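Local coordinates for protein MucR Phosphodiesterase (Pseudomonas aeruginosa, PDB 5M1T) that carries an EAL domain, a modified TIM-barrel fold of the phosphodiesterase type, and binds magnesium ions and the ligand C2E in one pocket, at residues G91-I96 with N124-Q129; E103-M108 with H146-S151; D118-V123 with H152-V157. All blocks are in the same frame, centred on the assembly; numbering follows the deposited sequence.

Contact 1: residues G91-I96 with N124-Q129. With MG (magnesium ion), chain D; C2E (9,9'-[(2R,3R,3aS,5S,7aR,9R,10R,10aS,12S,14aR)-3,5,10,12-tetrahydroxy-5,12-dioxidooctahydro-2H,7H-difuro[3,2-d:3',2'-j][1,3,7,9,2,8]tetraoxadiphosphacyclododecine-2,9-diyl]bis(2-amino-1,9-dihydro-6H-purin-6-one)), chain C.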
loop_
_atom_site.group_PDB
_atom_site.type_symbol
_atom_site.label_atom_id
_atom_site.label_comp_id
_atom_site.label_asym_id
_atom_site.label_seq_id
_atom_site.Cartn_x
_atom_site.Cartn_y
_atom_site.Cartn_z
ATOM N N GLY A 91 -13.110 2.417 -0.220
ATOM C CA GLY A 91 -12.118 3.053 0.632
ATOM C C GLY A 91 -12.624 3.305 2.038
ATOM O O GLY A 91 -11.878 3.799 2.875
ATOM N N LEU A 92 -13.877 2.965 2.330
ATOM C CA LEU A 92 -14.373 2.997 3.721
ATOM C C LEU A 92 -13.560 2.089 4.653
ATOM O O LEU A 92 -13.531 2.330 5.865
ATOM C CB LEU A 92 -15.827 2.559 3.792
ATOM C CG LEU A 92 -16.860 3.526 3.320
ATOM C CD1 LEU A 92 -18.168 2.761 3.279
ATOM C CD2 LEU A 92 -16.954 4.748 4.238
ATOM N N ILE A 93 -12.926 1.055 4.092
ATOM C CA ILE A 93 -12.070 0.157 4.879
ATOM C C ILE A 93 -10.943 0.894 5.621
ATOM O O ILE A 93 -10.470 0.428 6.645
ATOM C CB ILE A 93 -11.429 -0.950 3.997
ATOM C CG1 ILE A 93 -10.727 -2.025 4.859
ATOM C CG2 ILE A 93 -10.389 -0.353 3.064
ATOM C CD1 ILE A 93 -11.660 -2.780 5.789
ATOM N N VAL A 94 -10.513 2.052 5.135
ATOM C CA VAL A 94 -9.442 2.768 5.801
ATOM C C VAL A 94 -9.858 3.217 7.233
ATOM O O VAL A 94 -9.159 2.954 8.201
ATOM C CB VAL A 94 -8.988 3.982 4.987
ATOM C CG1 VAL A 94 -8.089 4.882 5.843
ATOM C CG2 VAL A 94 -8.285 3.548 3.697
ATOM N N GLN A 95 -11.001 3.885 7.356
ATOM C CA GLN A 95 -11.372 4.434 8.641
ATOM C C GLN A 95 -12.010 3.348 9.490
ATOM O O GLN A 95 -11.895 3.368 10.709
ATOM C CB GLN A 95 -12.254 5.684 8.490
ATOM C CG GLN A 95 -11.446 6.948 8.171
ATOM C CD GLN A 95 -10.504 7.367 9.285
ATOM O OE1 GLN A 95 -10.694 7.021 10.447
ATOM N NE2 GLN A 95 -9.486 8.128 8.936
ATOM N N ILE A 96 -12.625 2.368 8.851
ATOM C CA ILE A 96 -13.105 1.190 9.576
ATOM C C ILE A 96 -11.915 0.488 10.220
ATOM O O ILE A 96 -11.979 0.065 11.360
ATOM C CB ILE A 96 -13.893 0.250 8.647
ATOM C CG1 ILE A 96 -15.229 0.919 8.274
ATOM C CG2 ILE A 96 -14.141 -1.085 9.332
ATOM C CD1 ILE A 96 -16.051 0.149 7.253
ATOM N N ASN A 124 -6.646 -8.135 11.298
ATOM C CA ASN A 124 -6.521 -8.402 9.876
ATOM C C ASN A 124 -6.265 -7.158 9.059
ATOM O O ASN A 124 -6.857 -6.105 9.335
ATOM C CB ASN A 124 -7.784 -9.075 9.380
ATOM C CG ASN A 124 -7.915 -10.492 9.911
ATOM O OD1 ASN A 124 -7.177 -11.382 9.494
ATOM N ND2 ASN A 124 -8.808 -10.699 10.848
ATOM N N LEU A 125 -5.408 -7.290 8.026
ATOM C CA LEU A 125 -5.191 -6.216 7.042
ATOM C C LEU A 125 -5.571 -6.667 5.627
ATOM O O LEU A 125 -5.062 -7.645 5.115
ATOM C CB LEU A 125 -3.736 -5.760 7.056
ATOM C CG LEU A 125 -3.163 -5.247 8.397
ATOM C CD1 LEU A 125 -1.698 -4.902 8.283
ATOM C CD2 LEU A 125 -3.907 -4.017 8.839
ATOM N N SER A 126 -6.488 -5.927 5.010
ATOM C CA SER A 126 -6.847 -6.119 3.609
ATOM C C SER A 126 -5.668 -5.695 2.738
ATOM O O SER A 126 -4.698 -5.112 3.230
ATOM C CB SER A 126 -8.049 -5.273 3.241
ATOM O OG SER A 126 -7.633 -3.925 3.122
ATOM N N ALA A 127 -5.776 -5.980 1.445
ATOM C CA ALA A 127 -4.756 -5.593 0.489
ATOM C C ALA A 127 -4.569 -4.062 0.434
ATOM O O ALA A 127 -3.454 -3.563 0.323
ATOM C CB ALA A 127 -5.114 -6.151 -0.885
ATOM N N LEU A 128 -5.652 -3.313 0.526
ATOM C CA LEU A 128 -5.561 -1.857 0.468
ATOM C C LEU A 128 -4.918 -1.307 1.762
ATOM O O LEU A 128 -4.082 -0.418 1.721
ATOM C CB LEU A 128 -6.952 -1.244 0.235
ATOM C CG LEU A 128 -7.043 0.254 -0.090
ATOM C CD1 LEU A 128 -8.398 0.551 -0.685
ATOM C CD2 LEU A 128 -6.903 1.164 1.110
ATOM N N GLN A 129 -5.288 -1.854 2.912
ATOM C CA GLN A 129 -4.689 -1.414 4.169
ATOM C C GLN A 129 -3.199 -1.728 4.177
ATOM O O GLN A 129 -2.396 -0.946 4.671
ATOM C CB GLN A 129 -5.354 -2.115 5.351
ATOM C CG GLN A 129 -6.813 -1.777 5.541
ATOM C CD GLN A 129 -7.462 -2.689 6.561
ATOM O OE1 GLN A 129 -7.600 -3.902 6.344
ATOM N NE2 GLN A 129 -7.878 -2.104 7.697
HETATM MG MG MG D . -7.236 -13.592 9.854
HETATM P P1 C2E C . -10.105 -14.714 8.440
HETATM O O2P C2E C . -8.967 -13.766 8.700
HETATM O O1P C2E C . -9.711 -16.042 7.827
HETATM O "O5'" C2E C . -10.844 -14.953 9.833
HETATM C "C5'" C2E C . -11.265 -16.243 10.219
HETATM C "C4'" C2E C . -12.693 -16.500 9.797
HETATM O "O4'" C2E C . -12.994 -17.886 10.042
HETATM C "C3'" C2E C . -13.694 -15.697 10.610
HETATM O "O3'" C2E C . -14.821 -15.401 9.786
HETATM C "C2'" C2E C . -14.125 -16.649 11.705
HETATM O "O2'" C2E C . -15.424 -16.361 12.225
HETATM C "C1'" C2E C . -14.119 -17.953 10.920
HETATM N N9 C2E C . -13.994 -19.149 11.753
HETATM C C8 C2E C . -13.187 -19.318 12.812
HETATM N N7 C2E C . -13.341 -20.561 13.319
HETATM C C5 C2E C . -14.247 -21.198 12.564
HETATM C C6 C2E C . -14.861 -22.530 12.552
HETATM O O6 C2E C . -14.526 -23.382 13.405
HETATM N N1 C2E C . -15.769 -22.781 11.595
HETATM C C2 C2E C . -16.127 -21.860 10.671
HETATM N N2 C2E C . -17.053 -22.169 9.735
HETATM N N3 C2E C . -15.594 -20.626 10.622
HETATM C C4 C2E C . -14.676 -20.257 11.535
HETATM P P11 C2E C . -15.437 -13.917 9.744
HETATM O O21 C2E C . -15.467 -13.368 11.162
HETATM O O11 C2E C . -16.818 -13.988 9.186
HETATM O O5A C2E C . -14.455 -13.028 8.849
HETATM C C5A C2E C . -14.242 -13.406 7.485
HETATM C C4A C2E C . -13.060 -12.646 6.925
HETATM O O4A C2E C . -13.274 -11.242 7.019
HETATM C C3A C2E C . -11.796 -12.861 7.715
HETATM O O3A C2E C . -11.151 -14.080 7.390
HETATM C C2A C2E C . -10.973 -11.653 7.352
HETATM O O2A C2E C . -10.347 -11.808 6.086
HETATM C C1A C2E C . -12.021 -10.577 7.219
HETATM N N91 C2E C . -12.045 -9.723 8.441
HETATM C C81 C2E C . -12.690 -9.931 9.608
HETATM N N71 C2E C . -12.483 -8.894 10.464
HETATM C C51 C2E C . -11.692 -8.016 9.823
HETATM C C61 C2E C . -11.076 -6.713 10.130
HETATM O O61 C2E C . -11.249 -6.182 11.248
HETATM N N11 C2E C . -10.321 -6.135 9.180
HETATM C C21 C2E C . -10.117 -6.716 7.977
HETATM N N21 C2E C . -9.352 -6.092 7.065
HETATM N N31 C2E C . -10.644 -7.907 7.622
HETATM C C41 C2E C . -11.410 -8.574 8.504
HETATM O O HOH W 1 -7.672 -15.595 10.549
#
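At the rim of the C2E pocket of the EAL barrel, the capping box that opens helix 127-131 leans through Leu128 and Gln129 on Ile93 and Val94, near the start of helix 93-113. Two apolar pairs make the apolar half of the contact: Val94 CG2 meets Leu128 CD2 at 3.8 Å, the two side chains crossing at about a right angle, and Ile93 CG2 lies 4.3 Å from the same Leu128 CD2. The other branch of Ile93 turns to the glutamine, CG1 standing 3.7 Å from Gln129 CD, so that a branched aliphatic residue backs a polar one whose amide bonds the cap and the ligand. In the capping box Gln129 N donates to Ser126 OG (3.1 Å), while Ser126 N donates to Gln129 OE1 over 2.7 Å in a nearly straight bond (174°). Because Gln129 CG lies anti to the carbonyl carbon (chi1 -65°) and the chain beyond is extended, the amide reaches both the cap and the ligand: OE1 also accepts from C2E N21 at 2.9 Å, a more bent bond (136°). One oxygen thus takes two donors, which should restrict the amide's rotation. Glu88 of helix 84-90 steadies the same turn, bonding Ser126 OG and Leu128 N. Just before the cap, Asn124, on strand 120-124, offers a neutral oxygen to the metal: its OD1 binds magnesium at 2.2 Å, and C2E O2P joins that ion at 2.1 Å.

Contact 2: residues E103-M108 with H146-S151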
loop_
_atom_site.group_PDB
_atom_site.type_symbol
_atom_site.label_atom_id
_atom_site.label_comp_id
_atom_site.label_asym_id
_atom_site.label_seq_id
_atom_site.Cartn_x
_atom_site.Cartn_y
_atom_site.Cartn_z
ATOM N N GLU A 103 -9.624 0.095 18.805
ATOM C CA GLU A 103 -10.397 -0.714 19.745
ATOM C C GLU A 103 -9.681 -2.003 20.141
ATOM O O GLU A 103 -9.808 -2.467 21.267
ATOM C CB GLU A 103 -11.764 -1.064 19.120
ATOM C CG GLU A 103 -12.624 -2.001 19.940
ATOM C CD GLU A 103 -13.249 -1.361 21.184
ATOM O OE1 GLU A 103 -13.068 -0.153 21.444
ATOM O OE2 GLU A 103 -13.921 -2.095 21.926
ATOM N N ALA A 104 -8.951 -2.603 19.211
ATOM C CA ALA A 104 -8.198 -3.812 19.511
ATOM C C ALA A 104 -7.058 -3.464 20.469
ATOM O O ALA A 104 -6.735 -4.205 21.393
ATOM C CB ALA A 104 -7.642 -4.405 18.229
ATOM N N CYS A 105 -6.398 -2.354 20.211
ATOM C CA CYS A 105 -5.293 -1.948 21.074
ATOM C C CYS A 105 -5.802 -1.559 22.446
ATOM O O CYS A 105 -5.168 -1.842 23.444
ATOM C CB CYS A 105 -4.470 -0.811 20.444
ATOM S SG CYS A 105 -3.423 -1.366 19.064
ATOM N N ARG A 106 -6.962 -0.928 22.497
ATOM C CA ARG A 106 -7.578 -0.517 23.760
ATOM C C ARG A 106 -7.881 -1.748 24.580
ATOM O O ARG A 106 -7.563 -1.828 25.784
ATOM C CB ARG A 106 -8.870 0.242 23.504
ATOM C CG ARG A 106 -9.401 0.982 24.735
ATOM C CD ARG A 106 -10.756 1.652 24.509
ATOM N NE ARG A 106 -11.805 0.694 24.160
ATOM C CZ ARG A 106 -12.461 -0.090 25.032
ATOM N NH1 ARG A 106 -12.222 -0.029 26.339
ATOM N NH2 ARG A 106 -13.378 -0.955 24.592
ATOM N N GLN A 107 -8.488 -2.722 23.918
ATOM C CA GLN A 107 -8.850 -3.960 24.562
ATOM C C GLN A 107 -7.650 -4.751 25.086
ATOM O O GLN A 107 -7.697 -5.282 26.204
ATOM C CB GLN A 107 -9.658 -4.825 23.615
ATOM C CG GLN A 107 -10.347 -5.967 24.308
ATOM C CD GLN A 107 -11.325 -5.491 25.385
ATOM O OE1 GLN A 107 -12.215 -4.679 25.125
ATOM N NE2 GLN A 107 -11.151 -5.984 26.586
ATOM N N MET A 108 -6.589 -4.847 24.289
ATOM C CA MET A 108 -5.415 -5.595 24.718
ATOM C C MET A 108 -4.796 -4.941 25.962
ATOM O O MET A 108 -4.464 -5.629 26.943
ATOM C CB MET A 108 -4.403 -5.710 23.575
ATOM C CG MET A 108 -3.232 -6.663 23.836
ATOM S SD MET A 108 -3.615 -8.364 24.360
ATOM C CE MET A 108 -4.656 -8.864 23.063
ATOM N N HIS A 146 -2.483 3.910 23.256
ATOM C CA HIS A 146 -2.968 2.984 24.286
ATOM C C HIS A 146 -1.847 2.393 25.124
ATOM O O HIS A 146 -2.057 1.416 25.813
ATOM C CB HIS A 146 -3.772 1.869 23.606
ATOM C CG HIS A 146 -5.020 2.369 22.950
ATOM N ND1 HIS A 146 -6.147 2.715 23.663
ATOM C CD2 HIS A 146 -5.287 2.660 21.658
ATOM C CE1 HIS A 146 -7.065 3.170 22.835
ATOM N NE2 HIS A 146 -6.574 3.133 21.609
ATOM N N SER A 147 -0.650 2.980 25.037
ATOM C CA SER A 147 0.535 2.497 25.775
ATOM C C SER A 147 0.692 0.973 25.693
ATOM O O SER A 147 0.845 0.276 26.719
ATOM C CB SER A 147 0.451 2.929 27.241
ATOM O OG SER A 147 0.058 4.269 27.318
ATOM N N LEU A 148 0.671 0.461 24.476
ATOM C CA LEU A 148 0.655 -0.982 24.260
ATOM C C LEU A 148 1.977 -1.449 23.669
ATOM O O LEU A 148 2.385 -0.980 22.609
ATOM C CB LEU A 148 -0.509 -1.369 23.338
ATOM C CG LEU A 148 -0.626 -2.883 23.068
ATOM C CD1 LEU A 148 -0.913 -3.705 24.328
ATOM C CD2 LEU A 148 -1.673 -3.117 22.009
ATOM N N GLU A 149 2.644 -2.358 24.348
ATOM C CA GLU A 149 3.888 -2.909 23.841
ATOM C C GLU A 149 3.642 -3.575 22.498
ATOM O O GLU A 149 2.682 -4.325 22.353
ATOM C CB GLU A 149 4.471 -3.931 24.827
ATOM C CG GLU A 149 4.693 -3.347 26.209
ATOM C CD GLU A 149 3.467 -3.523 27.114
ATOM O OE1 GLU A 149 2.318 -3.552 26.618
ATOM O OE2 GLU A 149 3.667 -3.672 28.342
ATOM N N PRO A 150 4.514 -3.316 21.515
ATOM C CA PRO A 150 4.247 -3.767 20.152
ATOM C C PRO A 150 4.210 -5.279 20.011
ATOM O O PRO A 150 3.546 -5.757 19.129
ATOM C CB PRO A 150 5.404 -3.176 19.360
ATOM C CG PRO A 150 5.837 -1.988 20.156
ATOM C CD PRO A 150 5.752 -2.521 21.562
ATOM N N SER A 151 4.877 -6.006 20.902
ATOM C CA SER A 151 4.884 -7.461 20.871
ATOM C C SER A 151 3.512 -8.075 21.183
ATOM O O SER A 151 3.307 -9.252 20.917
ATOM C CB SER A 151 5.930 -8.035 21.835
ATOM O OG SER A 151 5.745 -7.527 23.161
#
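A helix-to-loop contact on the outer layer of the barrel joins Cys105, Arg106 and Met108 of helix 93-113 to His146 and Leu148, which follow the end of helix 135-145. His146 lays one face of its imidazole along the helix backbone, with Arg106 N 3.8 Å above the plane over the ring centre. On the same face, Arg106 CB comes to 3.5 Å from His146 CE1 and Cys105 CB to 3.8 Å from His146 CD2. A flat ring suits this place, since it can lie close against the helix while His146 NE2 still reaches a hydrogen bond with Asp102, one turn before Arg106 on helix 93-113. The aliphatic part of Arg106 does the touching; its guanidinium turns away and grips Glu103 side-on, NE to OE1 at 3.1 Å and NH2 to OE2 at 2.9 Å in a salt bridge within the helix. Leu148 supplies the deeper half. With CG anti to the backbone N (chi1 -179°), it reaches into the helix surface and divides its methyls: CD2 sits 3.8 Å from Cys105 SG, and CD1 the same 3.8 Å from Met108 CG. The loop takes this course after a Schellman motif, whose C-prime residue, Ser147, has positive phi and turns the chain so that Leu148 N bonds back to Leu143 O. Cys105 and Leu148 both also touch Leu143 of helix 135-145, whereas Met108 and Ala104 rest on Ile121 of strand 120-124, so helix 93-113 packs against both that strand and helix 135-145.

Contact 3: residues D118-V123 with H152-V157; sequences DWNIAV and HLILEV. With MG (magnesium ion), chain D.
Neighbouring parallel strands of the EAL barrel, 120-124 and 153-158, meet here in register, Ile121 beside Leu153 and Val123 beside Leu155, and lead to a magnesium site at Glu156. Helices 127-131 and 135-145 carry the chain between them, a beta-alpha-beta crossover. The ladder has the alternation of a parallel pair: Ile121 N bonds to His152 O (2.8 Å), Ile154 N to Ile121 O (2.6 Å), Val123 N to Ile154 O (2.8 Å) and Glu156 N to Val123 O (3.0 Å). Before it, His152 ND1 gives Trp119 O a weak bond. On the face toward helices 93-113 and 135-145, Leu153 CD1 touches both Ile121 CG2 and Val123 CG2, the latter at 4.0 Å; bulky aliphatics fill this helix-strand layer. The other face carries Ala122 and Ile154, and there the small alanine lets the carboxylate lie close, Ala122 CB being 3.3 Å from Glu156 OE2. Extended beyond CG (chi2 -171°), Glu156 places OE1 2.1 Å from the magnesium, which Glu65, Asn124 and Asp186 also bind. Its OE2 forms a salt bridge with Lys207, so each carboxylate oxygen has a cationic partner, which should hold the group's rotation.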
loop_
_atom_site.group_PDB
_atom_site.type_symbol
_atom_site.label_atom_id
_atom_site.label_comp_id
_atom_site.label_asym_id
_atom_site.label_seq_id
_atom_site.Cartn_x
_atom_site.Cartn_y
_atom_site.Cartn_z
ATOM N N ASP A 118 0.073 -13.204 28.873
ATOM C CA ASP A 118 0.552 -14.014 27.764
ATOM C C ASP A 118 -0.459 -14.044 26.623
ATOM O O ASP A 118 -0.521 -15.019 25.877
ATOM C CB ASP A 118 0.905 -15.431 28.246
ATOM C CG ASP A 118 2.030 -15.433 29.320
ATOM O OD1 ASP A 118 2.671 -14.371 29.568
ATOM O OD2 ASP A 118 2.279 -16.505 29.928
ATOM N N TRP A 119 -1.275 -12.995 26.515
ATOM C CA TRP A 119 -2.160 -12.834 25.359
ATOM C C TRP A 119 -1.643 -11.790 24.392
ATOM O O TRP A 119 -1.109 -10.782 24.778
ATOM C CB TRP A 119 -3.562 -12.411 25.759
ATOM C CG TRP A 119 -4.338 -13.427 26.514
ATOM C CD1 TRP A 119 -3.909 -14.636 26.922
ATOM C CD2 TRP A 119 -5.674 -13.281 27.018
ATOM N NE1 TRP A 119 -4.887 -15.274 27.617
ATOM C CE2 TRP A 119 -5.986 -14.465 27.693
ATOM C CE3 TRP A 119 -6.619 -12.244 26.986
ATOM C CZ2 TRP A 119 -7.203 -14.670 28.317
ATOM C CZ3 TRP A 119 -7.840 -12.438 27.594
ATOM C CH2 TRP A 119 -8.121 -13.652 28.263
ATOM N N ASN A 120 -1.813 -12.090 23.118
ATOM C CA ASN A 120 -1.636 -11.145 22.043
ATOM C C ASN A 120 -2.941 -10.923 21.285
ATOM O O ASN A 120 -3.890 -11.693 21.420
ATOM C CB ASN A 120 -0.568 -11.673 21.095
ATOM C CG ASN A 120 0.779 -11.766 21.762
ATOM O OD1 ASN A 120 1.135 -10.927 22.638
ATOM N ND2 ASN A 120 1.556 -12.797 21.382
ATOM N N ILE A 121 -3.000 -9.858 20.486
ATOM C CA ILE A 121 -4.172 -9.656 19.675
ATOM C C ILE A 121 -3.791 -9.540 18.209
ATOM O O ILE A 121 -2.872 -8.807 17.841
ATOM C CB ILE A 121 -5.036 -8.456 20.109
ATOM C CG1 ILE A 121 -6.338 -8.417 19.278
ATOM C CG2 ILE A 121 -4.301 -7.133 19.920
ATOM C CD1 ILE A 121 -7.484 -7.808 20.043
ATOM N N ALA A 122 -4.532 -10.256 17.381
ATOM C CA ALA A 122 -4.282 -10.283 15.950
ATOM C C ALA A 122 -5.342 -9.489 15.182
ATOM O O ALA A 122 -6.530 -9.676 15.372
ATOM C CB ALA A 122 -4.276 -11.725 15.476
ATOM N N VAL A 123 -4.896 -8.591 14.322
ATOM C CA VAL A 123 -5.802 -7.735 13.538
ATOM C C VAL A 123 -5.578 -7.986 12.045
ATOM O O VAL A 123 -4.443 -8.040 11.579
ATOM C CB VAL A 123 -5.556 -6.239 13.838
ATOM C CG1 VAL A 123 -6.335 -5.342 12.873
ATOM C CG2 VAL A 123 -5.916 -5.937 15.291
ATOM N N HIS A 152 2.567 -7.288 21.708
ATOM C CA HIS A 152 1.231 -7.818 22.003
ATOM C C HIS A 152 0.223 -7.643 20.864
ATOM O O HIS A 152 -0.953 -8.006 20.999
ATOM C CB HIS A 152 0.712 -7.214 23.287
ATOM C CG HIS A 152 1.400 -7.750 24.504
ATOM N ND1 HIS A 152 1.388 -9.092 24.829
ATOM C CD2 HIS A 152 2.142 -7.142 25.453
ATOM C CE1 HIS A 152 2.095 -9.288 25.926
ATOM N NE2 HIS A 152 2.559 -8.120 26.327
ATOM N N LEU A 153 0.697 -7.125 19.735
ATOM C CA LEU A 153 -0.106 -6.944 18.551
ATOM C C LEU A 153 0.418 -7.839 17.424
ATOM O O LEU A 153 1.620 -7.905 17.179
ATOM C CB LEU A 153 -0.057 -5.503 18.102
ATOM C CG LEU A 153 -0.758 -5.206 16.773
ATOM C CD1 LEU A 153 -2.271 -5.350 16.880
ATOM C CD2 LEU A 153 -0.396 -3.807 16.325
ATOM N N ILE A 154 -0.493 -8.509 16.734
ATOM C CA ILE A 154 -0.147 -9.348 15.598
ATOM C C ILE A 154 -0.916 -8.797 14.417
ATOM O O ILE A 154 -2.115 -8.474 14.540
ATOM C CB ILE A 154 -0.541 -10.833 15.837
ATOM C CG1 ILE A 154 0.431 -11.492 16.804
ATOM C CG2 ILE A 154 -0.601 -11.623 14.524
ATOM C CD1 ILE A 154 -0.023 -12.853 17.328
ATOM N N LEU A 155 -0.244 -8.637 13.282
ATOM C CA LEU A 155 -0.905 -8.188 12.093
ATOM C C LEU A 155 -0.920 -9.342 11.080
ATOM O O LEU A 155 0.138 -9.956 10.787
ATOM C CB LEU A 155 -0.220 -6.960 11.551
ATOM C CG LEU A 155 -0.377 -5.712 12.425
ATOM C CD1 LEU A 155 0.553 -4.623 11.954
ATOM C CD2 LEU A 155 -1.801 -5.159 12.453
ATOM N N GLU A 156 -2.127 -9.645 10.580
ATOM C CA GLU A 156 -2.331 -10.723 9.613
ATOM C C GLU A 156 -2.540 -10.205 8.165
ATOM O O GLU A 156 -3.478 -9.473 7.894
ATOM C CB GLU A 156 -3.536 -11.574 10.035
ATOM C CG GLU A 156 -3.407 -12.231 11.414
ATOM C CD GLU A 156 -4.504 -13.250 11.729
ATOM O OE1 GLU A 156 -5.365 -13.519 10.843
ATOM O OE2 GLU A 156 -4.492 -13.786 12.879
ATOM N N VAL A 157 -1.657 -10.600 7.264
ATOM C CA VAL A 157 -1.760 -10.278 5.855
ATOM C C VAL A 157 -1.865 -11.616 5.125
ATOM O O VAL A 157 -1.209 -12.614 5.502
ATOM C CB VAL A 157 -0.510 -9.506 5.371
ATOM C CG1 VAL A 157 -0.669 -9.049 3.939
ATOM C CG2 VAL A 157 -0.295 -8.270 6.225
HETATM MG MG MG D . -7.236 -13.592 9.854
HETATM O O HOH W 1 -7.672 -15.595 10.549
#

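Contacts 1 and 3 meet at the metal: Asn124 OD1 and Glu156 OE1, 3.1 Å apart, bind the same magnesium and share its water. The backbone joins them too, Leu125 N lying 2.9 Å from Glu156 O in a probable hydrogen bond that continues the strand pairing one step beyond Val123. Contacts 1 and 2 use separate parts of helix 93-113, their centres about 19 Å apart and their nearest atoms about 8 Å. Contact 2 packs against contact 3, centres about 9 Å apart, with Met108 SD 3.5 Å from Trp119 O. From C2E, the side chain of Glu156 is about 4 Å away and that of Cys105 about 12 Å, so contact 2 lies farther from the ligand.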